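Local coordinates for purine catabolism protein pucG (Bacillus subtilis, PDB 3ISL), which catalyses the pyridoxal-phosphate-dependent transfer of an amino group from (S)-ureidoglycine to glyoxylate, giving oxalurate and glycine in purine breakdown, at residues 13-18 with 374-379; 65-70 with 205-210; 73-78 with 191-196. One frame throughout, in Å; residues are numbered along the deposited sequence.

Interaction 1 of 3, residues 13-18 with 374-379; sequences TIMTPG and ENVLFV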
loop_
_atom_site.group_PDB
_atom_site.type_symbol
_atom_site.label_atom_id
_atom_site.label_comp_id
_atom_site.label_asym_id
_atom_site.label_seq_id
_atom_site.Cartn_x
_atom_site.Cartn_y
_atom_site.Cartn_z
ATOM N N THR A 13 -16.727 7.050 16.832
ATOM C CA THR A 13 -16.054 6.540 18.005
ATOM C C THR A 13 -15.727 5.122 17.658
ATOM O O THR A 13 -16.607 4.297 17.636
ATOM C CB THR A 13 -17.013 6.561 19.167
ATOM O OG1 THR A 13 -17.319 7.939 19.429
ATOM C CG2 THR A 13 -16.394 5.902 20.418
ATOM N N ILE A 14 -14.464 4.796 17.430
ATOM C CA ILE A 14 -14.164 3.475 16.881
ATOM C C ILE A 14 -13.645 2.510 17.925
ATOM O O ILE A 14 -12.529 2.678 18.487
ATOM C CB ILE A 14 -13.164 3.492 15.703
ATOM C CG1 ILE A 14 -13.723 4.374 14.583
ATOM C CG2 ILE A 14 -12.933 2.016 15.190
ATOM C CD1 ILE A 14 -12.716 4.600 13.363
ATOM N N MET A 15 -14.459 1.479 18.151
ATOM C CA MET A 15 -14.162 0.512 19.164
ATOM C C MET A 15 -14.206 -0.917 18.588
ATOM O O MET A 15 -14.696 -1.843 19.257
ATOM C CB MET A 15 -15.153 0.707 20.388
ATOM C CG MET A 15 -14.816 2.028 21.227
ATOM S SD MET A 15 -13.049 2.221 21.768
ATOM C CE MET A 15 -13.090 1.515 23.420
ATOM N N THR A 16 -13.704 -1.082 17.368
ATOM C CA THR A 16 -13.543 -2.397 16.742
ATOM C C THR A 16 -12.088 -2.839 16.990
ATOM O O THR A 16 -11.292 -2.057 17.513
ATOM C CB THR A 16 -13.700 -2.280 15.240
ATOM O OG1 THR A 16 -12.636 -1.456 14.708
ATOM C CG2 THR A 16 -15.076 -1.689 14.871
ATOM N N PRO A 17 -11.737 -4.077 16.588
ATOM C CA PRO A 17 -10.325 -4.485 16.529
ATOM C C PRO A 17 -9.514 -4.002 15.309
ATOM O O PRO A 17 -8.455 -4.561 15.025
ATOM C CB PRO A 17 -10.399 -6.028 16.546
ATOM C CG PRO A 17 -11.742 -6.387 17.160
ATOM C CD PRO A 17 -12.655 -5.247 16.599
ATOM N N GLY A 18 -9.976 -2.953 14.620
ATOM C CA GLY A 18 -9.240 -2.331 13.539
ATOM C C GLY A 18 -10.093 -2.227 12.302
ATOM O O GLY A 18 -10.950 -3.073 12.074
ATOM N N GLU A 374 -12.345 8.002 27.644
ATOM C CA GLU A 374 -13.543 8.601 27.051
ATOM C C GLU A 374 -14.316 7.600 26.149
ATOM O O GLU A 374 -15.577 7.548 26.174
ATOM C CB GLU A 374 -13.198 9.889 26.242
ATOM C CG GLU A 374 -12.645 11.043 27.142
ATOM C CD GLU A 374 -11.105 11.031 27.229
ATOM O OE1 GLU A 374 -10.440 9.986 27.003
ATOM O OE2 GLU A 374 -10.554 12.088 27.513
ATOM N N ASN A 375 -13.557 6.834 25.361
ATOM C CA ASN A 375 -14.118 5.866 24.397
ATOM C C ASN A 375 -14.659 4.645 25.177
ATOM O O ASN A 375 -15.741 4.094 24.883
ATOM C CB ASN A 375 -13.044 5.382 23.418
ATOM C CG ASN A 375 -12.973 6.163 22.213
ATOM O OD1 ASN A 375 -12.512 5.665 21.150
ATOM N ND2 ASN A 375 -13.420 7.404 22.292
ATOM N N VAL A 376 -13.921 4.236 26.208
ATOM C CA VAL A 376 -14.402 3.146 27.008
ATOM C C VAL A 376 -15.718 3.524 27.686
ATOM O O VAL A 376 -16.665 2.785 27.673
ATOM C CB VAL A 376 -13.353 2.716 28.041
ATOM C CG1 VAL A 376 -14.039 1.910 29.116
ATOM C CG2 VAL A 376 -12.307 1.846 27.329
ATOM N N LEU A 377 -15.795 4.713 28.261
ATOM C CA LEU A 377 -17.074 5.181 28.834
ATOM C C LEU A 377 -18.202 5.304 27.782
ATOM O O LEU A 377 -19.337 4.877 28.029
ATOM C CB LEU A 377 -16.853 6.523 29.550
ATOM C CG LEU A 377 -16.469 6.624 31.036
ATOM C CD1 LEU A 377 -16.287 5.360 31.845
ATOM C CD2 LEU A 377 -15.448 7.693 31.402
ATOM N N PHE A 378 -17.916 5.873 26.615
ATOM C CA PHE A 378 -18.980 6.080 25.620
ATOM C C PHE A 378 -19.478 4.774 25.022
ATOM O O PHE A 378 -20.675 4.630 24.745
ATOM C CB PHE A 378 -18.485 7.047 24.529
ATOM C CG PHE A 378 -19.575 7.607 23.584
ATOM C CD1 PHE A 378 -20.916 7.762 23.972
ATOM C CD2 PHE A 378 -19.211 8.056 22.283
ATOM C CE1 PHE A 378 -21.866 8.319 23.054
ATOM C CE2 PHE A 378 -20.169 8.621 21.388
ATOM C CZ PHE A 378 -21.474 8.739 21.784
ATOM N N VAL A 379 -18.581 3.818 24.806
ATOM C CA VAL A 379 -19.002 2.573 24.207
ATOM C C VAL A 379 -19.934 1.821 25.180
ATOM O O VAL A 379 -20.919 1.169 24.749
ATOM C CB VAL A 379 -17.807 1.686 23.721
ATOM C CG1 VAL A 379 -17.146 0.985 24.928
ATOM C CG2 VAL A 379 -18.305 0.627 22.680
#
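M15 leans onto helix 373-389 and spans N375 and V379, which lie about one turn apart. Its first atoms rest on the valine: M15 CB is 3.9 Å from V379 CG2, and M15 CG is 3.9 Å from V379 CB. The chain then bends at chi2 (-51°), which carries SD toward N375, with M15 SD 3.6 Å from N375 CB. The methyl CE of M15 goes on to meet V376 CG2 at 4.0 Å. The M15 side chain crosses both N375 and V379 obliquely.

T13 approaches differently. Its methyl CG2 slides past the carboxamide of N375, the two side chains running in opposite directions. Its hydroxyl meets F378 at the ring edge, near the ring plane, with T13 OG1 3.4 Å from F378 CD2. CG of F378 is anti to the backbone N (chi1 -167°), and the ring extends from there to T13. No hydrogen bond joins the two segments.

The T13 backbone pairs with strand 348-349, whose I348 also touches V379. L302 of helix 288-308 touches V379 too. I14 points away from the helix and packs on V34 of the second subunit. Packing of an N-terminal strand against a C-terminal helix is consistent with the small domain of a fold type I aminotransferase.

Interaction 2 of 3, residues 65-70 with 205-210; sequences YPIDGT and GMAPIT. With PLP (pyridoxal-5'-phosphate), chain C.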
loop_
_atom_site.group_PDB
_atom_site.type_symbol
_atom_site.label_atom_id
_atom_site.label_comp_id
_atom_site.label_asym_id
_atom_site.label_seq_id
_atom_site.Cartn_x
_atom_site.Cartn_y
_atom_site.Cartn_z
ATOM N N TYR A 65 11.807 -2.601 8.756
ATOM C CA TYR A 65 11.442 -1.604 7.739
ATOM C C TYR A 65 10.076 -1.939 7.276
ATOM O O TYR A 65 9.666 -3.082 7.397
ATOM C CB TYR A 65 12.467 -1.559 6.575
ATOM C CG TYR A 65 12.667 -2.871 5.786
ATOM C CD1 TYR A 65 13.721 -3.748 6.091
ATOM C CD2 TYR A 65 11.815 -3.214 4.750
ATOM C CE1 TYR A 65 13.925 -4.952 5.347
ATOM C CE2 TYR A 65 11.992 -4.407 4.019
ATOM C CZ TYR A 65 13.034 -5.256 4.336
ATOM O OH TYR A 65 13.171 -6.396 3.593
ATOM N N PRO A 66 9.312 -0.948 6.795
ATOM C CA PRO A 66 7.952 -1.288 6.375
ATOM C C PRO A 66 7.872 -1.758 4.900
ATOM O O PRO A 66 8.691 -1.410 4.101
ATOM C CB PRO A 66 7.196 0.048 6.495
ATOM C CG PRO A 66 8.213 1.059 6.355
ATOM C CD PRO A 66 9.549 0.500 6.799
ATOM N N ILE A 67 6.865 -2.527 4.564
ATOM C CA ILE A 67 6.600 -2.742 3.154
ATOM C C ILE A 67 5.253 -2.043 2.856
ATOM O O ILE A 67 4.417 -1.811 3.765
ATOM C CB ILE A 67 6.603 -4.285 2.715
ATOM C CG1 ILE A 67 5.410 -5.000 3.267
ATOM C CG2 ILE A 67 7.878 -5.092 3.054
ATOM C CD1 ILE A 67 4.374 -5.267 2.126
ATOM N N ASP A 68 5.017 -1.745 1.585
ATOM C CA ASP A 68 3.930 -0.848 1.247
ATOM C C ASP A 68 2.828 -1.811 0.890
ATOM O O ASP A 68 2.905 -2.512 -0.110
ATOM C CB ASP A 68 4.352 0.048 0.065
ATOM C CG ASP A 68 5.389 1.095 0.450
ATOM O OD1 ASP A 68 5.853 1.850 -0.441
ATOM O OD2 ASP A 68 5.771 1.120 1.656
ATOM N N GLY A 69 1.818 -1.931 1.721
ATOM C CA GLY A 69 0.794 -2.925 1.446
ATOM C C GLY A 69 0.120 -2.991 2.764
ATOM O O GLY A 69 0.695 -2.532 3.773
ATOM N N THR A 70 -1.083 -3.538 2.792
ATOM C CA THR A 70 -1.672 -3.824 4.086
ATOM C C THR A 70 -0.827 -4.882 4.844
ATOM O O THR A 70 0.197 -5.432 4.312
ATOM C CB THR A 70 -3.250 -4.088 4.010
ATOM O OG1 THR A 70 -3.560 -5.489 3.894
ATOM C CG2 THR A 70 -3.864 -3.325 2.843
ATOM N N GLY A 205 -2.592 0.334 5.578
ATOM C CA GLY A 205 -1.851 0.447 4.329
ATOM C C GLY A 205 -0.332 0.478 4.422
ATOM O O GLY A 205 0.357 0.827 3.446
ATOM N N MET A 206 0.220 0.049 5.573
ATOM C CA MET A 206 1.643 -0.325 5.569
ATOM C C MET A 206 1.845 -1.414 6.561
ATOM O O MET A 206 0.993 -1.573 7.462
ATOM C CB MET A 206 2.577 0.868 5.828
ATOM C CG MET A 206 3.402 1.382 4.592
ATOM S SD MET A 206 4.377 2.625 5.413
ATOM C CE MET A 206 5.685 3.114 4.292
ATOM N N ALA A 207 2.922 -2.199 6.357
ATOM C CA ALA A 207 3.180 -3.364 7.153
ATOM C C ALA A 207 4.668 -3.381 7.592
ATOM O O ALA A 207 5.537 -3.737 6.825
ATOM C CB ALA A 207 2.833 -4.616 6.359
ATOM N N PRO A 208 4.955 -2.956 8.813
ATOM C CA PRO A 208 6.323 -3.024 9.388
ATOM C C PRO A 208 6.739 -4.482 9.596
ATOM O O PRO A 208 5.968 -5.276 10.162
ATOM C CB PRO A 208 6.191 -2.367 10.780
ATOM C CG PRO A 208 4.872 -1.714 10.813
ATOM C CD PRO A 208 3.982 -2.361 9.736
ATOM N N ILE A 209 7.943 -4.800 9.165
ATOM C CA ILE A 209 8.456 -6.167 9.294
ATOM C C ILE A 209 9.789 -6.114 9.934
ATOM O O ILE A 209 10.471 -5.105 9.840
ATOM C CB ILE A 209 8.558 -6.939 7.942
ATOM C CG1 ILE A 209 9.563 -6.291 7.007
ATOM C CG2 ILE A 209 7.207 -7.025 7.250
ATOM C CD1 ILE A 209 9.780 -7.097 5.652
ATOM N N THR A 210 10.170 -7.209 10.573
ATOM C CA THR A 210 11.510 -7.373 11.009
ATOM C C THR A 210 11.915 -8.836 10.858
ATOM O O THR A 210 11.088 -9.770 11.009
ATOM C CB THR A 210 11.714 -6.876 12.505
ATOM O OG1 THR A 210 13.102 -6.801 12.821
ATOM C CG2 THR A 210 11.006 -7.735 13.506
HETATM N N1 PLP C . -3.517 -10.558 10.762
HETATM C C2 PLP C . -4.237 -10.356 12.031
HETATM C C2A PLP C . -3.989 -11.063 13.223
HETATM C C3 PLP C . -5.271 -9.417 12.150
HETATM O O3 PLP C . -5.936 -9.222 13.334
HETATM C C4 PLP C . -5.658 -8.613 11.102
HETATM C C4A PLP C . -6.815 -7.561 11.312
HETATM C C5 PLP C . -4.998 -8.760 9.888
HETATM C C6 PLP C . -3.952 -9.716 9.683
HETATM C C5A PLP C . -5.490 -7.908 8.766
HETATM O O4P PLP C . -4.472 -7.206 8.224
HETATM P P PLP C . -4.975 -6.231 7.085
HETATM O O1P PLP C . -6.495 -6.143 7.027
HETATM O O2P PLP C . -4.197 -6.891 5.773
HETATM O O3P PLP C . -4.271 -4.724 7.321
#
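M206 lies side by side with P66 and D68, pointing the same way as both. Its CB starts near the carbonyl of I67. M206 CG comes closer, 3.5 Å from I67 O, and also borders D68 OD2. With chi2 at -176° the chain is extended, and M206 SD lies 4.0 Å from P66 CB. The terminal CE of M206 touches P66 CG at 3.9 Å and sits 3.3 Å from D68 OD2. An alanine here would probably leave the P66 ring without its thioether cover and open a gap beside the D68 carboxylate. M272, L273 and L276 of helix 270-286 also pack on M206.

The strands beneath are antiparallel. Y65 with I209 and I67 with A207 are hydrogen-bonded pairs, with two backbone bonds each. I67 N to A207 O measures 2.9 Å. On the face opposite M206, I209 CD1 meets Y65 CE2 and I67 CG2, each at 3.8 Å. The Y65 hydroxyl bonds to that of Y211.

Where the strands run out toward the cofactor, T70 is the N-cap of the next helix. It donates to the cofactor phosphate, in a modelled contact so short that its length is doubtful. Backbone bonds thus fix the strand register, and the phosphate contact lies just beyond them.

Interaction 3 of 3, residues 73-78 with 191-196; sequences AGIEAV and AAIGGT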
loop_
_atom_site.group_PDB
_atom_site.type_symbol
_atom_site.label_atom_id
_atom_site.label_comp_id
_atom_site.label_asym_id
_atom_site.label_seq_id
_atom_site.Cartn_x
_atom_site.Cartn_y
_atom_site.Cartn_z
ATOM N N ALA A 73 -0.113 -8.117 3.087
ATOM C CA ALA A 73 0.905 -8.041 2.036
ATOM C C ALA A 73 2.278 -8.170 2.714
ATOM O O ALA A 73 3.195 -8.725 2.120
ATOM C CB ALA A 73 0.809 -6.715 1.299
ATOM N N GLY A 74 2.424 -7.603 3.919
ATOM C CA GLY A 74 3.641 -7.782 4.679
ATOM C C GLY A 74 3.868 -9.249 4.993
ATOM O O GLY A 74 4.966 -9.765 4.855
ATOM N N ILE A 75 2.815 -9.911 5.466
ATOM C CA ILE A 75 2.890 -11.324 5.778
ATOM C C ILE A 75 3.242 -12.155 4.531
ATOM O O ILE A 75 4.105 -13.029 4.582
ATOM C CB ILE A 75 1.569 -11.813 6.350
ATOM C CG1 ILE A 75 1.266 -11.098 7.701
ATOM C CG2 ILE A 75 1.601 -13.382 6.421
ATOM C CD1 ILE A 75 -0.147 -11.479 8.308
ATOM N N GLU A 76 2.562 -11.869 3.413
ATOM C CA GLU A 76 2.824 -12.523 2.160
ATOM C C GLU A 76 4.272 -12.327 1.660
ATOM O O GLU A 76 4.929 -13.317 1.227
ATOM C CB GLU A 76 1.765 -12.126 1.095
ATOM C CG GLU A 76 1.967 -12.874 -0.267
ATOM C CD GLU A 76 0.740 -12.831 -1.158
ATOM O OE1 GLU A 76 0.859 -13.152 -2.351
ATOM O OE2 GLU A 76 -0.359 -12.502 -0.670
ATOM N N ALA A 77 4.793 -11.099 1.756
ATOM C CA ALA A 77 6.168 -10.835 1.293
ATOM C C ALA A 77 7.167 -11.676 2.112
ATOM O O ALA A 77 8.069 -12.290 1.540
ATOM C CB ALA A 77 6.521 -9.350 1.350
ATOM N N VAL A 78 7.002 -11.723 3.443
ATOM C CA VAL A 78 7.887 -12.560 4.237
ATOM C C VAL A 78 7.709 -14.021 3.778
ATOM O O VAL A 78 8.690 -14.661 3.402
ATOM C CB VAL A 78 7.689 -12.400 5.748
ATOM C CG1 VAL A 78 8.540 -13.455 6.510
ATOM C CG2 VAL A 78 8.071 -10.962 6.226
ATOM N N ALA A 191 11.139 -13.947 12.125
ATOM C CA ALA A 191 10.531 -12.869 11.417
ATOM C C ALA A 191 9.212 -12.533 12.051
ATOM O O ALA A 191 8.448 -13.460 12.489
ATOM C CB ALA A 191 10.351 -13.217 9.872
ATOM N N ALA A 192 8.919 -11.215 12.141
ATOM C CA ALA A 192 7.646 -10.743 12.723
ATOM C C ALA A 192 7.092 -9.700 11.771
ATOM O O ALA A 192 7.829 -8.918 11.237
ATOM C CB ALA A 192 7.834 -10.110 14.108
ATOM N N ILE A 193 5.774 -9.680 11.602
ATOM C CA ILE A 193 5.190 -8.685 10.761
ATOM C C ILE A 193 4.152 -8.001 11.586
ATOM O O ILE A 193 3.306 -8.644 12.236
ATOM C CB ILE A 193 4.463 -9.334 9.529
ATOM C CG1 ILE A 193 5.401 -10.255 8.716
ATOM C CG2 ILE A 193 3.717 -8.244 8.730
ATOM C CD1 ILE A 193 5.234 -11.851 8.994
ATOM N N GLY A 194 4.180 -6.683 11.535
ATOM C CA GLY A 194 3.139 -5.879 12.195
ATOM C C GLY A 194 2.159 -5.290 11.221
ATOM O O GLY A 194 2.291 -5.462 10.000
ATOM N N GLY A 195 1.157 -4.593 11.748
ATOM C CA GLY A 195 0.309 -3.716 10.933
ATOM C C GLY A 195 0.171 -2.370 11.598
ATOM O O GLY A 195 0.583 -2.176 12.750
ATOM N N THR A 196 -0.367 -1.398 10.890
ATOM C CA THR A 196 -0.373 -0.031 11.402
ATOM C C THR A 196 -1.699 0.409 12.042
ATOM O O THR A 196 -1.683 1.262 12.944
ATOM C CB THR A 196 -0.082 0.956 10.243
ATOM O OG1 THR A 196 -0.762 0.502 9.060
ATOM C CG2 THR A 196 1.391 0.959 9.922
#
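A191 opens the segment with a methyl contact: its CB is 3.8 Å from CG1 of V78 on helix 71-82. With CG1 of V78 anti to the backbone N (chi1 173°), that methyl reaches A191 while CG2 meets I193. I170 of the neighbouring strand touches both A191 and V78. A192 points away from the helix. Its side chain touches T210, and its backbone bonds to T210.

I193 turns back to the helix and carries most of the strand's share of the contact. Its two branches divide the work. I193 CG1 meets V78 tip to tip, 3.7 Å from V78 CG2. I193 CG2 lies against the helix backbone, 3.8 Å from I75 N and 3.9 Å from G74 C. The same I193 CG2 is 3.9 Å from I75 CG1, and there the two isoleucine side chains cross at about a right angle. I193 CD1 comes near I75 CA. G74, without a side chain, is consistent with so close an approach. A beta carbon on it would fall about 3.0 Å from I193 CG2, which is tight.

This is helix-on-sheet packing in the large domain of a fold type I, PLP-dependent enzyme. The axis of 73-78 runs at 159° to that of strand 191-193, 8.7 Å away at closest approach. The strand lies inside a mixed seven-stranded sheet, between strands 168-172 and 206-211. I75 also touches D172 of the cofactor pocket, and its side chain lies about 4 Å from the bound cofactor.

After I193 the chain leaves the helix. The T196 hydroxyl is hydrogen-bonded to the carbonyls of P203 and M206. Two residues on is K198, the lysine that carries the cofactor, not attached in this structure.

In the fold
All three contacts are buried, but they belong to two parts of the fold. Interactions 2 and 3 lie together, with centres 6 Å apart, and share one sheet. Strands 191-193 and 206-211 are neighbours in it, and just past strand 191-193 a probable backbone hydrogen bond runs from G194 N to P208 O. I67 CD1 also packs on the start of helix 71-82. Interaction 1 stands apart, with its centre about 25 and 26 Å from those of the other two, and T13 and F378 in it are partly exposed. Interaction 2 is held by backbone bonds across strands. Interactions 1 and 3 rest on side-chain packing against a helix.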